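Local coordinates for protein adenylate kinase (Thermus thermophilus, PDB 3CM0) that probably catalyses the reversible transfer of the terminal phosphate between ATP and AMP, giving two ADP, as other adenylate kinases do, at residues L10-A15 with L111-P115; E116-V120 with V140-L144. All blocks are in the same frame, centred on the assembly; numbering follows the deposited sequence.

Contact 1: residues L10-A15 with L111-P115; sequences LGPPGA and LVEVP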
loop_
_atom_site.group_PDB
_atom_site.type_symbol
_atom_site.label_atom_id
_atom_site.label_comp_id
_atom_site.label_asym_id
_atom_site.label_seq_id
_atom_site.Cartn_x
_atom_site.Cartn_y
_atom_site.Cartn_z
ATOM N N LEU A 10 2.689 -3.478 3.038
ATOM C CA LEU A 10 3.132 -4.193 1.836
ATOM C C LEU A 10 2.630 -5.669 1.941
ATOM O O LEU A 10 2.526 -6.244 3.028
ATOM C CB LEU A 10 4.659 -4.212 1.720
ATOM C CG LEU A 10 5.392 -2.855 1.646
ATOM C CD1 LEU A 10 6.882 -3.123 1.626
ATOM C CD2 LEU A 10 4.958 -2.062 0.404
ATOM N N GLY A 11 2.292 -6.258 0.821
ATOM C CA GLY A 11 1.839 -7.644 0.873
ATOM C C GLY A 11 1.311 -8.057 -0.472
ATOM O O GLY A 11 0.888 -7.217 -1.256
ATOM N N PRO A 12 1.348 -9.354 -0.782
ATOM C CA PRO A 12 0.857 -9.871 -2.067
ATOM C C PRO A 12 -0.664 -9.927 -2.120
ATOM O O PRO A 12 -1.345 -9.856 -1.108
ATOM C CB PRO A 12 1.438 -11.286 -2.113
ATOM C CG PRO A 12 1.340 -11.699 -0.605
ATOM C CD PRO A 12 1.873 -10.437 0.078
ATOM N N PRO A 13 -1.215 -10.058 -3.328
ATOM C CA PRO A 13 -2.654 -10.152 -3.528
ATOM C C PRO A 13 -3.051 -11.398 -2.744
ATOM O O PRO A 13 -2.303 -12.397 -2.737
ATOM C CB PRO A 13 -2.775 -10.399 -5.023
ATOM C CG PRO A 13 -1.609 -9.691 -5.585
ATOM C CD PRO A 13 -0.493 -9.979 -4.605
ATOM N N GLY A 14 -4.194 -11.341 -2.070
ATOM C CA GLY A 14 -4.656 -12.503 -1.328
ATOM C C GLY A 14 -4.216 -12.547 0.125
ATOM O O GLY A 14 -4.641 -13.428 0.880
ATOM N N ALA A 15 -3.360 -11.622 0.530
ATOM C CA ALA A 15 -2.908 -11.593 1.927
ATOM C C ALA A 15 -3.844 -10.749 2.796
ATOM O O ALA A 15 -3.734 -10.759 4.022
ATOM C CB ALA A 15 -1.450 -11.055 2.007
ATOM N N LEU A 111 4.815 -6.044 6.533
ATOM C CA LEU A 111 4.904 -6.948 5.386
ATOM C C LEU A 111 4.132 -8.198 5.788
ATOM O O LEU A 111 4.603 -8.971 6.636
ATOM C CB LEU A 111 6.364 -7.335 5.083
ATOM C CG LEU A 111 6.504 -8.335 3.903
ATOM C CD1 LEU A 111 6.125 -7.672 2.573
ATOM C CD2 LEU A 111 8.006 -8.767 3.815
ATOM N N VAL A 112 2.946 -8.369 5.208
ATOM C CA VAL A 112 2.111 -9.525 5.534
ATOM C C VAL A 112 2.587 -10.714 4.719
ATOM O O VAL A 112 2.580 -10.682 3.492
ATOM C CB VAL A 112 0.628 -9.231 5.230
ATOM C CG1 VAL A 112 -0.254 -10.420 5.689
ATOM C CG2 VAL A 112 0.207 -7.930 5.958
ATOM N N GLU A 113 2.959 -11.791 5.430
ATOM C CA GLU A 113 3.531 -12.977 4.782
ATOM C C GLU A 113 2.607 -14.173 4.912
ATOM O O GLU A 113 2.114 -14.463 6.004
ATOM C CB GLU A 113 4.872 -13.304 5.455
ATOM C CG GLU A 113 5.869 -12.145 5.398
ATOM C CD GLU A 113 7.226 -12.502 6.015
ATOM O OE1 GLU A 113 7.262 -13.307 6.979
ATOM O OE2 GLU A 113 8.239 -11.947 5.563
ATOM N N VAL A 114 2.409 -14.860 3.798
ATOM C CA VAL A 114 1.492 -16.017 3.760
ATOM C C VAL A 114 2.120 -17.059 2.855
ATOM O O VAL A 114 2.693 -16.717 1.842
ATOM C CB VAL A 114 0.117 -15.598 3.173
ATOM C CG1 VAL A 114 -0.834 -16.795 3.124
ATOM C CG2 VAL A 114 -0.502 -14.481 4.048
ATOM N N PRO A 115 2.022 -18.354 3.223
ATOM C CA PRO A 115 2.606 -19.407 2.380
ATOM C C PRO A 115 1.954 -19.317 0.999
ATOM O O PRO A 115 0.739 -19.144 0.900
ATOM C CB PRO A 115 2.222 -20.691 3.117
ATOM C CG PRO A 115 2.167 -20.294 4.500
ATOM C CD PRO A 115 1.511 -18.903 4.484
#
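The P-loop of this adenylate kinase starts where strand 4-10 ends, and here L10 and A15 lean on the end of parallel strand 104-113 and the residues just after it. One backbone bond joins the two: V112 N donates to L10 O at 3.1 Å, with 164° at the hydrogen and the donor tilted 17° from the carbonyl plane. The same oxygen receives a CA-H...O contact from L111 CA at 3.4 Å, so L10 O is approached by two donors from one strand. On the sheet face that carries L10 and L111, the methyl L111 CD1 rests against L10 CB, 3.9 Å away.

Beyond L10 the chains part. P12 passes close to the strand through its ring, CD lying 3.5 Å from V112 O, and the type II turn from P12 to A15, closed by A15 N to P12 O, folds the chain back. That return brings A15 CB over the valines: V112 CG1 is 3.9 Å from it and V114 CG2 4.1 Å. V112 presents CG1 because that branch stands anti to its backbone N (chi1 -175°). G14 and A15 belong to the predicted ATP site, and G14 has a positive phi, a backbone shape in which a CB would collide with the carbonyl oxygen of P13.

Helix 137-160 lies against this loop, L144 and Y147 touching P12, while L119 of helix 116-130 packs on P12 and V114. On the far side of strand 104-113 from strand 4-10, strand 164-168 continues the sheet, and its R166 forms a salt bridge with E113.

Contact 2: residues E116-V120 with V140-L144; sequences EEELV and VRRRL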
loop_
_atom_site.group_PDB
_atom_site.type_symbol
_atom_site.label_atom_id
_atom_site.label_comp_id
_atom_site.label_asym_id
_atom_site.label_seq_id
_atom_site.Cartn_x
_atom_site.Cartn_y
_atom_site.Cartn_z
ATOM N N GLU A 116 2.739 -19.499 -0.059
ATOM C CA GLU A 116 2.207 -19.346 -1.399
ATOM C C GLU A 116 1.085 -20.307 -1.709
ATOM O O GLU A 116 0.147 -19.945 -2.399
ATOM C CB GLU A 116 3.313 -19.472 -2.454
ATOM C CG GLU A 116 2.768 -19.256 -3.869
ATOM C CD GLU A 116 3.845 -19.073 -4.935
ATOM O OE1 GLU A 116 3.514 -19.184 -6.137
ATOM O OE2 GLU A 116 5.010 -18.805 -4.579
ATOM N N GLU A 117 1.166 -21.529 -1.195
ATOM C CA GLU A 117 0.086 -22.475 -1.462
ATOM C C GLU A 117 -1.259 -21.953 -0.922
ATOM O O GLU A 117 -2.305 -22.161 -1.538
ATOM C CB GLU A 117 0.424 -23.850 -0.856
ATOM C CG GLU A 117 0.823 -23.781 0.618
ATOM C CD GLU A 117 2.345 -23.671 0.882
ATOM O OE1 GLU A 117 3.064 -22.828 0.270
ATOM O OE2 GLU A 117 2.819 -24.442 1.737
ATOM N N GLU A 118 -1.244 -21.270 0.218
ATOM C CA GLU A 118 -2.471 -20.729 0.787
ATOM C C GLU A 118 -2.946 -19.513 -0.026
ATOM O O GLU A 118 -4.167 -19.312 -0.239
ATOM C CB GLU A 118 -2.255 -20.301 2.263
ATOM C CG GLU A 118 -1.975 -21.513 3.197
ATOM C CD GLU A 118 -3.176 -22.447 3.332
ATOM O OE1 GLU A 118 -4.264 -22.097 2.836
ATOM O OE2 GLU A 118 -3.045 -23.531 3.949
ATOM N N LEU A 119 -2.006 -18.678 -0.447
ATOM C CA LEU A 119 -2.440 -17.521 -1.246
ATOM C C LEU A 119 -3.116 -18.028 -2.520
ATOM O O LEU A 119 -4.182 -17.541 -2.907
ATOM C CB LEU A 119 -1.259 -16.668 -1.631
ATOM C CG LEU A 119 -0.575 -15.844 -0.547
ATOM C CD1 LEU A 119 0.742 -15.339 -1.098
ATOM C CD2 LEU A 119 -1.468 -14.693 -0.120
ATOM N N VAL A 120 -2.500 -19.005 -3.179
ATOM C CA VAL A 120 -3.084 -19.550 -4.398
ATOM C C VAL A 120 -4.460 -20.164 -4.137
ATOM O O VAL A 120 -5.419 -19.922 -4.883
ATOM C CB VAL A 120 -2.163 -20.626 -5.010
ATOM C CG1 VAL A 120 -2.855 -21.273 -6.206
ATOM C CG2 VAL A 120 -0.843 -20.010 -5.423
ATOM N N VAL A 140 -1.996 -17.125 -11.591
ATOM C CA VAL A 140 -1.870 -16.640 -10.221
ATOM C C VAL A 140 -0.423 -16.768 -9.739
ATOM O O VAL A 140 0.127 -15.818 -9.187
ATOM C CB VAL A 140 -2.831 -17.381 -9.266
ATOM C CG1 VAL A 140 -2.533 -16.986 -7.802
ATOM C CG2 VAL A 140 -4.286 -17.032 -9.618
ATOM N N ARG A 141 0.216 -17.917 -9.948
ATOM C CA ARG A 141 1.599 -18.063 -9.510
ATOM C C ARG A 141 2.518 -17.092 -10.237
ATOM O O ARG A 141 3.520 -16.638 -9.684
ATOM C CB ARG A 141 2.117 -19.490 -9.726
ATOM C CG ARG A 141 1.562 -20.519 -8.760
ATOM C CD ARG A 141 2.107 -21.906 -9.085
ATOM N NE ARG A 141 1.317 -22.972 -8.479
ATOM C CZ ARG A 141 1.203 -23.178 -7.170
ATOM N NH1 ARG A 141 1.835 -22.387 -6.307
ATOM N NH2 ARG A 141 0.447 -24.171 -6.722
ATOM N N ARG A 142 2.202 -16.786 -11.486
ATOM C CA ARG A 142 3.029 -15.843 -12.224
ATOM C C ARG A 142 2.852 -14.432 -11.673
ATOM O O ARG A 142 3.828 -13.691 -11.500
ATOM C CB ARG A 142 2.653 -15.844 -13.709
ATOM C CG ARG A 142 3.601 -15.005 -14.550
ATOM C CD ARG A 142 3.100 -14.896 -15.981
ATOM N NE ARG A 142 1.742 -14.352 -16.040
ATOM C CZ ARG A 142 1.393 -13.152 -15.584
ATOM N NH1 ARG A 142 2.300 -12.358 -15.031
ATOM N NH2 ARG A 142 0.131 -12.748 -15.676
ATOM N N ARG A 143 1.613 -14.047 -11.405
ATOM C CA ARG A 143 1.374 -12.730 -10.853
ATOM C C ARG A 143 2.063 -12.606 -9.492
ATOM O O ARG A 143 2.541 -11.523 -9.137
ATOM C CB ARG A 143 -0.127 -12.463 -10.736
ATOM C CG ARG A 143 -0.813 -12.280 -12.099
ATOM C CD ARG A 143 -2.341 -12.263 -11.976
ATOM N NE ARG A 143 -3.014 -12.007 -13.252
ATOM C CZ ARG A 143 -4.328 -12.106 -13.438
ATOM N NH1 ARG A 143 -5.112 -12.459 -12.429
ATOM N NH2 ARG A 143 -4.864 -11.849 -14.625
ATOM N N LEU A 144 2.136 -13.707 -8.731
ATOM C CA LEU A 144 2.790 -13.659 -7.423
ATOM C C LEU A 144 4.299 -13.504 -7.571
ATOM O O LEU A 144 4.954 -12.859 -6.747
ATOM C CB LEU A 144 2.452 -14.923 -6.595
ATOM C CG LEU A 144 0.995 -14.963 -6.118
ATOM C CD1 LEU A 144 0.707 -16.330 -5.477
ATOM C CD2 LEU A 144 0.731 -13.828 -5.122
#
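V120 and L144 bring the starts of two helices together: 116-130, which follows the strand next to the P-loop, and 137-160. The LID (125-135) comes between these two segments in the chain, and R143 of the second, part of the predicted AMP site, is salt-bridged to D135. The short segments run 10.7 Å apart at closest approach, their N-to-C directions 124° apart, so side chains have to bridge the space between them.

Apolar contacts do most of this. V120 CG2 is the hub, 4.0 Å from L144 CD1 and 4.2 Å from V140 CG1. L144 CD1 also meets the aliphatic part of E116, 3.9 Å from its CG, the two side chains running alongside each other in opposing senses. The other methyl, L144 CD2, packs on L119 CD1.

The polar contact lies at the margin. E116 sends its extended chain across, CG anti to the backbone N (chi1 -178°), until OE1 stands at the edge of the R141 guanidinium, in its plane. It is a long salt bridge, OE1 to R141 NH1 at 3.6 Å, the carboxylate and guanidinium planes being 40° apart; OE1 also touches the methylene R141 CG at 3.5 Å. Over one face of the guanidinium lies V120 CG2, 3.7 Å from NH1. An alanine in place of E116 removes both the carboxylate and the CG, and would probably leave R141 NH1 without its cross-helix partner and open a gap beside L144 CD1.

The chemistry implies a junction held chiefly by branched side chains. R141 is fixed mainly by E137 of its own helix through NE, and E116 adds a weaker, longer-range attraction at NH1.

Overall arrangement
Both contacts are buried, but contact 1 lies deeper, its centre about 11 Å from the centre of the chain against about 19 Å for contact 2. Contact 1 joins two adjacent sheet strands by a backbone bond, and the P-loop to the second of them by apolar side chains; contact 2 joins two helices, the first running into the LID and the second following it, through side chains alone, with charged groups at its margin. The chain runs from one to the other, strand 104-113 leading into helix 116-130. L119 connects them physically: its CD2 packs 3.5 Å from G14 C, so the helix start rests on the P-loop turn.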